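Side-chain contacts in chitin deacetylase 1 (Bombyx mori, PDB 5ZNT), which removes the N-acetyl groups of N-acetylglucosamine units in chitin, using a zinc ion, and so yields chitosan and acetate: residues A271-L274 / E279-E282; Q245-L250 / I288-Q293; P229-A232 / S236-N239. One frame throughout, in Å; residues are numbered along the deposited sequence.

How the contacts relate
The chain is the carbohydrate esterase 4 part of a longer secreted protein; contacts 1 and 2 involve helices next to its parallel sheet, contact 3 a loop leading to one of them. Contact 3 is buried, contact 1 partly buried and contact 2 at the surface, and the chemistry changes accordingly: a disulfide, an aromatic stack with leucines beside it, and one hydroxyl-carboxylate pair. Contacts 1 and 2 share helix 278-294, and Phe246 of helix 243-258 joins them, Phe246 CE2 lying 3.7 Å from Trp273 CZ3. Contact 3 reaches contact 2 where Phe249 CZ lies 3.7 Å from Cys237 SG, but its nearest atoms stay about 6 Å from contact 1.

Contact 1 of 3, residues A271-L274 / E279-E282; sequences AAWL and EFLE
Trp273 offers one face of its indole to Phe280, whose CD2 stands 3.3 Å above the indole plane, displaced toward the rim. The pair is an offset stack: the centroids of the indole six-membered ring and the phenyl ring are 4.5 Å apart and the planes are inclined by 25°. Because of the displacement, the CD2-CE2 side of the phenyl ring does most of the touching, with Phe280 CE2 3.5 Å from Trp273 CZ2. One face of the Phe280 ring has Glu279 OE1 of the preceding residue over its rim, 4.2 Å above the plane. The indole reaches Phe280 because its CG is anti to the backbone N (chi1 -176°), which carries the six-membered ring toward helix 278-294. Beside the stack, methyl CD2 of Leu274 lies 4.0 Å from Leu281 CA, and carbonyl O of Leu274 meets Leu281 CB at 3.8 Å, so apolar branches press here on backbone. Replacing Trp273 with an alanine would probably leave the Phe280 ring without its stacking partner, deprive Phe246 of its edge-to-face mate and open a gap between the helices. Helix 271-276 follows strand 265-270 of the parallel sheet directly, and helix 278-294 runs on toward strand 298-300, as in the alternating strands and helices of the carbohydrate esterase 4 barrel. Ala271 and Leu281 also pack on Leu55 of helix 53-59.

Contact 2 of 3, residues Q245-L250 / I288-Q293; sequences QFYNFL and IDEILQ
Tyr247 and Glu290 account for nearly all of the 76 Å² buried here, in nearly equal shares, and they meet through a single pair of polar atoms. Tyr247 OH is placed as the donor to Glu290 OE1; the 2.4 Å separation is very short and its exact value doubtful, but the angle of about 115° at OH, from CZ to OE1, suits a hydrogen bond from a phenol. OE1 approaches at the edge of the phenol ring and in its plane, on the CE1 side, with Tyr247 CE1 3.3 Å away. The carboxylate itself is turned, its plane 48° from that of the ring, and the other oxygen, Glu290 OE2, is 3.4 Å from Tyr247 OH at an angle too poor for a bond. Glu290 is stretched out from its helix, with chi1 at -176° and the chain extended beyond CG, so that the carboxylate reaches the hydroxyl. This residue also touches a crystal neighbour, so lattice packing may influence its pose. The polar pair links helices 243-258 and 278-294 at the surface. Deeper between them, Phe246 and Leu250 pack on Phe284 and on strand 265-270, through Phe269 and Leu267 respectively, while Ile291 rests on Val298 of strand 298-300.

Contact 3 of 3, residues P229-A232 / S236-N239; sequences PGCA and SCSN
Cys231 and Cys237 are joined by a disulfide, SG to SG 2.0 Å, and this covalent link is the main interaction of the contact. Its CB-SG-SG-CB torsion of 98° is near the right angle usual for an unstrained bridge, with right-handed sense. The two cysteines enter it differently: Cys231 SG sits between its backbone N and carbonyl carbon (chi1 47°), whereas Cys237 SG is anti to its carbonyl carbon (chi1 -45°). The CA atoms of Cys231 and Cys237 are thereby held 5.5 Å apart, and Cys237 is the centre of an inverse gamma turn. In van der Waals contact, Ser236 OG lies 3.4 Å from Cys231 CB, flanking the bridge. The polar interactions are made through this same hydroxyl. Ser236 OG is hydrogen-bonded to Met233 O, inside the short loop the disulfide closes, and accepts a bond from a water 3.0 Å away. That water also accepts a weak bond from Ala232 N, at 3.4 Å, and so bridges the two sides of the loop where Ser236 OG and Ala232 N are too far apart to bond directly. Outside it, the backbone of Cys231 bonds to Leu216. A seven-residue span is thus closed covalently and braced more lightly by one hydroxyl and a water, which is consistent with a loop whose shape depends in good part on the disulfide, as suits a secreted, disulfide-rich enzyme.

Contact 1 of 3, residues A271-L274 / E279-E282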
loop_
_atom_site.group_PDB
_atom_site.type_symbol
_atom_site.label_atom_id
_atom_site.label_comp_id
_atom_site.label_asym_id
_atom_site.label_seq_id
_atom_site.Cartn_x
_atom_site.Cartn_y
_atom_site.Cartn_z
ATOM N N ALA A 271 9.987 -1.442 -7.164
ATOM C CA ALA A 271 11.371 -1.779 -6.856
ATOM C C ALA A 271 12.282 -1.530 -8.047
ATOM O O ALA A 271 13.395 -1.014 -7.890
ATOM C CB ALA A 271 11.470 -3.240 -6.429
ATOM N N ALA A 272 11.830 -1.889 -9.251
ATOM C CA ALA A 272 12.709 -1.790 -10.413
ATOM C C ALA A 272 13.176 -0.348 -10.642
ATOM O O ALA A 272 14.308 -0.115 -11.084
ATOM C CB ALA A 272 11.986 -2.335 -11.649
ATOM N N TRP A 273 12.308 0.630 -10.364
ATOM C CA TRP A 273 12.676 2.036 -10.514
ATOM C C TRP A 273 13.844 2.402 -9.599
ATOM O O TRP A 273 14.779 3.089 -10.023
ATOM C CB TRP A 273 11.454 2.908 -10.237
ATOM C CG TRP A 273 11.635 4.408 -10.446
ATOM C CD1 TRP A 273 11.486 5.108 -11.625
ATOM C CD2 TRP A 273 11.976 5.385 -9.447
ATOM N NE1 TRP A 273 11.705 6.453 -11.409
ATOM C CE2 TRP A 273 12.013 6.650 -10.089
ATOM C CE3 TRP A 273 12.245 5.316 -8.072
ATOM C CZ2 TRP A 273 12.307 7.830 -9.402
ATOM C CZ3 TRP A 273 12.539 6.483 -7.397
ATOM C CH2 TRP A 273 12.572 7.729 -8.063
ATOM N N LEU A 274 13.829 1.915 -8.350
ATOM C CA LEU A 274 14.962 2.135 -7.449
ATOM C C LEU A 274 16.180 1.332 -7.887
ATOM O O LEU A 274 17.309 1.831 -7.861
ATOM C CB LEU A 274 14.585 1.750 -6.012
ATOM C CG LEU A 274 13.629 2.705 -5.313
ATOM C CD1 LEU A 274 13.090 2.098 -3.998
ATOM C CD2 LEU A 274 14.312 4.088 -5.072
ATOM N N GLU A 279 21.370 6.144 -8.391
ATOM C CA GLU A 279 21.355 7.447 -7.721
ATOM C C GLU A 279 20.020 7.709 -7.028
ATOM O O GLU A 279 19.963 8.472 -6.056
ATOM C CB GLU A 279 21.674 8.572 -8.710
ATOM C CG GLU A 279 20.660 8.637 -9.831
ATOM C CD GLU A 279 20.762 7.590 -10.952
ATOM O OE1 GLU A 279 19.976 7.718 -11.974
ATOM O OE2 GLU A 279 21.605 6.619 -10.926
ATOM N N PHE A 280 18.936 7.120 -7.525
ATOM C CA PHE A 280 17.664 7.287 -6.833
ATOM C C PHE A 280 17.664 6.504 -5.529
ATOM O O PHE A 280 17.253 7.025 -4.484
ATOM C CB PHE A 280 16.484 6.861 -7.719
ATOM C CG PHE A 280 16.294 7.719 -8.964
ATOM C CD1 PHE A 280 16.908 8.958 -9.086
ATOM C CD2 PHE A 280 15.485 7.283 -10.004
ATOM C CE1 PHE A 280 16.727 9.742 -10.234
ATOM C CE2 PHE A 280 15.294 8.056 -11.143
ATOM C CZ PHE A 280 15.912 9.289 -11.259
ATOM N N LEU A 281 18.125 5.255 -5.569
ATOM C CA LEU A 281 18.233 4.489 -4.338
ATOM C C LEU A 281 19.151 5.192 -3.343
ATOM O O LEU A 281 18.815 5.305 -2.162
ATOM C CB LEU A 281 18.748 3.079 -4.621
ATOM C CG LEU A 281 18.919 2.194 -3.383
ATOM C CD1 LEU A 281 17.548 2.005 -2.696
ATOM C CD2 LEU A 281 19.531 0.860 -3.741
ATOM N N GLU A 282 20.304 5.686 -3.811
ATOM C CA GLU A 282 21.237 6.356 -2.909
ATOM C C GLU A 282 20.604 7.593 -2.282
ATOM O O GLU A 282 20.721 7.812 -1.072
ATOM C CB GLU A 282 22.520 6.726 -3.654
ATOM C CG GLU A 282 23.443 7.629 -2.836
ATOM C CD GLU A 282 24.739 7.961 -3.551
ATOM O OE1 GLU A 282 25.422 7.026 -4.021
ATOM O OE2 GLU A 282 25.067 9.159 -3.654
#

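Contact 2 of 3, residues Q245-L250 / I288-Q293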
loop_
_atom_site.group_PDB
_atom_site.type_symbol
_atom_site.label_atom_id
_atom_site.label_comp_id
_atom_site.label_asym_id
_atom_site.label_seq_id
_atom_site.Cartn_x
_atom_site.Cartn_y
_atom_site.Cartn_z
ATOM N N GLN A 245 17.565 15.907 -7.505
ATOM C CA GLN A 245 16.170 16.293 -7.704
ATOM C C GLN A 245 15.243 15.445 -6.841
ATOM O O GLN A 245 14.303 15.968 -6.232
ATOM C CB GLN A 245 15.778 16.164 -9.177
ATOM C CG GLN A 245 16.452 17.159 -10.109
ATOM C CD GLN A 245 16.235 16.832 -11.590
ATOM O OE1 GLN A 245 15.804 15.732 -11.941
ATOM N NE2 GLN A 245 16.553 17.793 -12.464
ATOM N N PHE A 246 15.494 14.132 -6.797
ATOM C CA PHE A 246 14.689 13.221 -5.987
ATOM C C PHE A 246 14.792 13.571 -4.506
ATOM O O PHE A 246 13.779 13.600 -3.795
ATOM C CB PHE A 246 15.148 11.779 -6.229
ATOM C CG PHE A 246 14.255 10.726 -5.595
ATOM C CD1 PHE A 246 12.897 10.956 -5.413
ATOM C CD2 PHE A 246 14.777 9.514 -5.192
ATOM C CE1 PHE A 246 12.083 9.991 -4.840
ATOM C CE2 PHE A 246 13.956 8.536 -4.603
ATOM C CZ PHE A 246 12.617 8.790 -4.430
ATOM N N TYR A 247 16.010 13.855 -4.034
ATOM C CA TYR A 247 16.198 14.257 -2.641
ATOM C C TYR A 247 15.382 15.510 -2.318
ATOM O O TYR A 247 14.613 15.532 -1.351
ATOM C CB TYR A 247 17.694 14.444 -2.358
ATOM C CG TYR A 247 17.959 15.047 -0.992
ATOM C CD1 TYR A 247 17.913 14.265 0.164
ATOM C CD2 TYR A 247 18.215 16.412 -0.856
ATOM C CE1 TYR A 247 18.135 14.833 1.420
ATOM C CE2 TYR A 247 18.434 16.987 0.393
ATOM C CZ TYR A 247 18.394 16.198 1.515
ATOM O OH TYR A 247 18.600 16.797 2.728
ATOM N N ASN A 248 15.478 16.548 -3.154
ATOM C CA ASN A 248 14.703 17.762 -2.891
ATOM C C ASN A 248 13.205 17.500 -3.009
ATOM O O ASN A 248 12.407 18.049 -2.244
ATOM C CB ASN A 248 15.139 18.879 -3.845
ATOM C CG ASN A 248 16.606 19.262 -3.655
ATOM O OD1 ASN A 248 17.117 19.235 -2.541
ATOM N ND2 ASN A 248 17.281 19.594 -4.737
ATOM N N PHE A 249 12.812 16.644 -3.952
ATOM C CA PHE A 249 11.410 16.261 -4.093
ATOM C C PHE A 249 10.887 15.600 -2.815
ATOM O O PHE A 249 9.786 15.918 -2.338
ATOM C CB PHE A 249 11.305 15.341 -5.313
ATOM C CG PHE A 249 10.002 14.621 -5.455
ATOM C CD1 PHE A 249 8.955 15.189 -6.157
ATOM C CD2 PHE A 249 9.847 13.347 -4.933
ATOM C CE1 PHE A 249 7.771 14.511 -6.329
ATOM C CE2 PHE A 249 8.650 12.654 -5.097
ATOM C CZ PHE A 249 7.619 13.240 -5.795
ATOM N N LEU A 250 11.679 14.710 -2.215
ATOM C CA LEU A 250 11.256 14.089 -0.962
ATOM C C LEU A 250 11.150 15.112 0.164
ATOM O O LEU A 250 10.193 15.080 0.940
ATOM C CB LEU A 250 12.227 12.981 -0.575
ATOM C CG LEU A 250 12.223 11.756 -1.482
ATOM C CD1 LEU A 250 13.520 11.000 -1.262
ATOM C CD2 LEU A 250 11.001 10.860 -1.214
ATOM N N ILE A 288 16.052 8.944 3.937
ATOM C CA ILE A 288 15.512 8.170 5.056
ATOM C C ILE A 288 16.398 8.320 6.288
ATOM O O ILE A 288 15.913 8.545 7.402
ATOM C CB ILE A 288 15.381 6.681 4.683
ATOM C CG1 ILE A 288 14.247 6.458 3.693
ATOM C CG2 ILE A 288 15.125 5.858 5.925
ATOM C CD1 ILE A 288 14.196 4.993 3.205
ATOM N N ASP A 289 17.697 8.138 6.114
ATOM C CA ASP A 289 18.598 8.181 7.258
ATOM C C ASP A 289 18.649 9.584 7.857
ATOM O O ASP A 289 18.672 9.750 9.082
ATOM C CB ASP A 289 19.983 7.719 6.837
ATOM C CG ASP A 289 20.037 6.238 6.533
ATOM O OD1 ASP A 289 19.193 5.468 7.065
ATOM O OD2 ASP A 289 20.950 5.842 5.786
ATOM N N GLU A 290 18.611 10.605 7.008
ATOM C CA GLU A 290 18.597 11.976 7.488
ATOM C C GLU A 290 17.303 12.303 8.234
ATOM O O GLU A 290 17.334 12.944 9.292
ATOM C CB GLU A 290 18.810 12.927 6.314
ATOM C CG GLU A 290 18.909 14.387 6.746
ATOM C CD GLU A 290 19.203 15.290 5.593
ATOM O OE1 GLU A 290 18.396 15.310 4.641
ATOM O OE2 GLU A 290 20.248 15.972 5.632
ATOM N N ILE A 291 16.155 11.860 7.707
ATOM C CA ILE A 291 14.877 12.080 8.382
ATOM C C ILE A 291 14.827 11.339 9.718
ATOM O O ILE A 291 14.395 11.897 10.737
ATOM C CB ILE A 291 13.710 11.648 7.470
ATOM C CG1 ILE A 291 13.536 12.613 6.284
ATOM C CG2 ILE A 291 12.440 11.514 8.279
ATOM C CD1 ILE A 291 12.950 13.974 6.641
ATOM N N LEU A 292 15.242 10.068 9.736
ATOM C CA LEU A 292 15.182 9.284 10.968
ATOM C C LEU A 292 16.042 9.901 12.071
ATOM O O LEU A 292 15.643 9.914 13.238
ATOM C CB LEU A 292 15.622 7.838 10.711
ATOM C CG LEU A 292 14.646 6.903 9.959
ATOM C CD1 LEU A 292 15.331 5.581 9.672
ATOM C CD2 LEU A 292 13.403 6.649 10.764
ATOM N N GLN A 293 17.235 10.389 11.728
ATOM C CA GLN A 293 18.113 10.925 12.773
ATOM C C GLN A 293 17.571 12.242 13.324
ATOM O O GLN A 293 17.664 12.499 14.532
ATOM C CB GLN A 293 19.535 11.111 12.240
ATOM C CG GLN A 293 20.574 11.474 13.326
ATOM C CD GLN A 293 20.555 12.945 13.702
ATOM O OE1 GLN A 293 20.243 13.796 12.868
ATOM N NE2 GLN A 293 20.893 13.256 14.972
#

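Contact 3 of 3, residues P229-A232 / S236-N239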
loop_
_atom_site.group_PDB
_atom_site.type_symbol
_atom_site.label_atom_id
_atom_site.label_comp_id
_atom_site.label_asym_id
_atom_site.label_seq_id
_atom_site.Cartn_x
_atom_site.Cartn_y
_atom_site.Cartn_z
ATOM N N PRO A 229 0.614 19.093 -13.039
ATOM C CA PRO A 229 -0.111 17.982 -12.411
ATOM C C PRO A 229 0.794 17.285 -11.402
ATOM O O PRO A 229 2.010 17.205 -11.583
ATOM C CB PRO A 229 -0.453 17.060 -13.589
ATOM C CG PRO A 229 -0.347 17.949 -14.821
ATOM C CD PRO A 229 0.747 18.925 -14.496
ATOM N N GLY A 230 0.198 16.810 -10.316
ATOM C CA GLY A 230 0.942 16.028 -9.346
ATOM C C GLY A 230 1.234 14.627 -9.871
ATOM O O GLY A 230 0.975 14.290 -11.027
ATOM N N CYS A 231 1.780 13.785 -8.988
ATOM C CA CYS A 231 2.044 12.398 -9.369
ATOM C C CYS A 231 1.892 11.518 -8.138
ATOM O O CYS A 231 2.381 11.869 -7.059
ATOM C CB CYS A 231 3.444 12.234 -9.985
ATOM S SG CYS A 231 4.785 13.040 -9.041
ATOM N N ALA A 232 1.193 10.390 -8.291
ATOM C CA ALA A 232 0.954 9.521 -7.142
ATOM C C ALA A 232 2.052 8.465 -7.017
ATOM O O ALA A 232 2.741 8.398 -5.995
ATOM C CB ALA A 232 -0.441 8.886 -7.239
ATOM N N SER A 236 5.952 7.721 -11.739
ATOM C CA SER A 236 5.214 8.531 -12.691
ATOM C C SER A 236 5.600 10.012 -12.638
ATOM O O SER A 236 5.065 10.799 -13.428
ATOM C CB SER A 236 3.711 8.363 -12.463
ATOM O OG SER A 236 3.268 9.051 -11.299
ATOM N N CYS A 237 6.512 10.417 -11.739
ATOM C CA CYS A 237 6.996 11.804 -11.688
ATOM C C CYS A 237 8.144 11.949 -12.683
ATOM O O CYS A 237 9.326 11.939 -12.332
ATOM C CB CYS A 237 7.431 12.194 -10.277
ATOM S SG CYS A 237 6.290 11.701 -8.942
ATOM N N SER A 238 7.776 12.136 -13.952
ATOM C CA SER A 238 8.710 11.925 -15.053
ATOM C C SER A 238 9.798 12.986 -15.153
ATOM O O SER A 238 10.784 12.750 -15.855
ATOM C CB SER A 238 7.940 11.846 -16.374
ATOM O OG SER A 238 6.938 12.845 -16.410
ATOM N N ASN A 239 9.660 14.130 -14.483
ATOM C CA ASN A 239 10.716 15.137 -14.478
ATOM C C ASN A 239 11.815 14.870 -13.450
ATOM O O ASN A 239 12.788 15.631 -13.401
ATOM C CB ASN A 239 10.125 16.531 -14.236
ATOM C CG ASN A 239 9.319 16.612 -12.947
ATOM O OD1 ASN A 239 8.598 15.676 -12.594
ATOM N ND2 ASN A 239 9.431 17.734 -12.245
HETATM O O HOH W 1 0.573 10.275 -11.606
#